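Local coordinates for protein interleukin-15 receptor alpha chain (Mus musculus, PDB 2PSM) that probably binds interleukin-15 with high affinity through its sushi domain, as the alpha subunit of the cytokine's receptor, at residues 18-23 / 67-72. Residues are numbered along the deposited sequence; the frame is centred on the assembly and turned at random.
Sequences EHADIR and PSLKCI
Cys71 makes the largest single contribution to this contact, 68 of the 171 Å² buried between the segments, setting its side chain against the backbone carbonyls of Glu18 and His19 and the methyl of Ala20. Its CB lies 3.7 Å from Glu18 O and about as near to His19 O, and it also meets the CB of His19. With SG anti to the carbonyl carbon and beside the backbone N (chi1 -67°), the sulphur stands 3.6 Å from Ala20 CB and just as far from His19 O. SG then closes the disulfide with Cys37, one of the two cystines of this sushi repeat; that bond fixes the position of the sulphur, while CB is packed against the two carbonyl oxygens. On the same side as the sulphur, the Ala20 methyl also touches Leu69 CD2 at 4.0 Å, an apolar contact.

The polar link is indirect: one water donates to Glu18 O at 2.8 Å and accepts from Cys71 N at the same distance, spanning backbones whose closest CA atoms, in His19 and Cys71, are 6.0 Å apart. The His19 ring turns away from the other segment; even so, Cys71 O lies at the ring edge, in plane, 3.8 Å from ND1. Glu18 CG sits over the centre of one ring face, 3.5 Å above it.

Phe41, outside the two segments, stacks its ring with that of His19, while Tyr35 of strand 32-37 touches Leu69. The contact thus joins strand 20-21, an outermost strand of the four-stranded antiparallel sheet, to strand 71-73, which pairs antiparallel with 41-43 in a separate two-stranded sheet.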
loop_
_atom_site.group_PDB
_atom_site.type_symbol
_atom_site.label_atom_id
_atom_site.label_comp_id
_atom_site.label_asym_id
_atom_site.label_seq_id
_atom_site.Cartn_x
_atom_site.Cartn_y
_atom_site.Cartn_z
ATOM N N GLU B 18 1.046 3.314 -19.268
ATOM C CA GLU B 18 2.188 2.683 -19.933
ATOM C C GLU B 18 2.595 1.338 -19.313
ATOM O O GLU B 18 2.801 1.233 -18.099
ATOM C CB GLU B 18 3.389 3.642 -19.936
ATOM C CG GLU B 18 4.614 3.087 -20.659
ATOM C CD GLU B 18 5.767 4.079 -20.755
ATOM O OE1 GLU B 18 6.145 4.672 -19.721
ATOM O OE2 GLU B 18 6.310 4.255 -21.869
ATOM N N HIS B 19 2.704 0.315 -20.160
ATOM C CA HIS B 19 3.097 -1.031 -19.740
ATOM C C HIS B 19 2.016 -1.703 -18.899
ATOM O O HIS B 19 2.301 -2.537 -18.035
ATOM C CB HIS B 19 4.414 -0.969 -18.957
ATOM C CG HIS B 19 5.551 -0.396 -19.745
ATOM N ND1 HIS B 19 6.523 0.402 -19.178
ATOM C CD2 HIS B 19 5.864 -0.498 -21.057
ATOM C CE1 HIS B 19 7.385 0.769 -20.110
ATOM N NE2 HIS B 19 7.007 0.237 -21.258
ATOM N N ALA B 20 0.770 -1.345 -19.173
ATOM C CA ALA B 20 -0.357 -1.902 -18.448
ATOM C C ALA B 20 -1.559 -1.970 -19.367
ATOM O O ALA B 20 -1.641 -1.240 -20.353
ATOM C CB ALA B 20 -0.681 -1.031 -17.242
ATOM N N ASP B 21 -2.490 -2.853 -19.031
ATOM C CA ASP B 21 -3.719 -3.013 -19.790
ATOM C C ASP B 21 -4.854 -3.086 -18.773
ATOM O O ASP B 21 -4.621 -3.271 -17.572
ATOM C CB ASP B 21 -3.677 -4.304 -20.622
ATOM N N ILE B 22 -6.079 -2.936 -19.254
ATOM C CA ILE B 22 -7.232 -3.012 -18.380
ATOM C C ILE B 22 -8.456 -3.480 -19.150
ATOM O O ILE B 22 -8.690 -3.068 -20.287
ATOM C CB ILE B 22 -7.533 -1.648 -17.716
ATOM C CG1 ILE B 22 -8.682 -1.801 -16.718
ATOM C CG2 ILE B 22 -7.857 -0.607 -18.777
ATOM C CD1 ILE B 22 -8.917 -0.570 -15.849
ATOM N N ARG B 23 -9.213 -4.370 -18.525
ATOM C CA ARG B 23 -10.435 -4.904 -19.103
ATOM C C ARG B 23 -11.540 -4.564 -18.115
ATOM O O ARG B 23 -11.727 -5.252 -17.113
ATOM C CB ARG B 23 -10.320 -6.412 -19.279
ATOM N N PRO B 67 -5.766 7.363 -11.685
ATOM C CA PRO B 67 -4.864 6.296 -11.245
ATOM C C PRO B 67 -3.467 6.799 -10.882
ATOM O O PRO B 67 -2.978 7.773 -11.456
ATOM C CB PRO B 67 -4.856 5.341 -12.442
ATOM C CG PRO B 67 -4.985 6.274 -13.606
ATOM C CD PRO B 67 -6.040 7.262 -13.133
ATOM N N SER B 68 -2.833 6.144 -9.917
ATOM C CA SER B 68 -1.489 6.536 -9.513
ATOM C C SER B 68 -0.521 5.461 -9.971
ATOM O O SER B 68 0.682 5.553 -9.731
ATOM C CB SER B 68 -1.399 6.679 -7.992
ATOM O OG SER B 68 -1.541 5.420 -7.359
ATOM N N LEU B 69 -1.059 4.448 -10.642
ATOM C CA LEU B 69 -0.272 3.324 -11.122
ATOM C C LEU B 69 0.981 3.657 -11.916
ATOM O O LEU B 69 0.995 4.541 -12.771
ATOM C CB LEU B 69 -1.129 2.395 -11.983
ATOM C CG LEU B 69 -0.349 1.205 -12.562
ATOM C CD1 LEU B 69 0.142 0.311 -11.415
ATOM C CD2 LEU B 69 -1.237 0.420 -13.524
ATOM N N LYS B 70 2.025 2.898 -11.632
ATOM C CA LYS B 70 3.297 3.025 -12.314
ATOM C C LYS B 70 3.803 1.594 -12.471
ATOM O O LYS B 70 4.006 0.889 -11.479
ATOM C CB LYS B 70 4.263 3.857 -11.477
ATOM C CG LYS B 70 5.721 3.765 -11.878
ATOM C CD LYS B 70 6.013 4.432 -13.210
ATOM C CE LYS B 70 7.512 4.459 -13.473
ATOM N NZ LYS B 70 7.839 5.193 -14.728
ATOM N N CYS B 71 3.964 1.154 -13.718
ATOM C CA CYS B 71 4.450 -0.191 -13.988
ATOM C C CYS B 71 5.917 -0.134 -14.389
ATOM O O CYS B 71 6.264 0.425 -15.436
ATOM C CB CYS B 71 3.645 -0.843 -15.108
ATOM S SG CYS B 71 1.904 -1.203 -14.733
ATOM N N ILE B 72 6.777 -0.717 -13.558
ATOM C CA ILE B 72 8.206 -0.726 -13.830
ATOM C C ILE B 72 8.716 -2.125 -14.177
ATOM O O ILE B 72 8.046 -3.130 -13.928
ATOM C CB ILE B 72 9.008 -0.210 -12.617
ATOM C CG1 ILE B 72 8.813 -1.152 -11.425
ATOM C CG2 ILE B 72 8.558 1.204 -12.260
ATOM C CD1 ILE B 72 9.820 -0.950 -10.292
HETATM O O HOH W 1 3.613 2.808 -15.970
#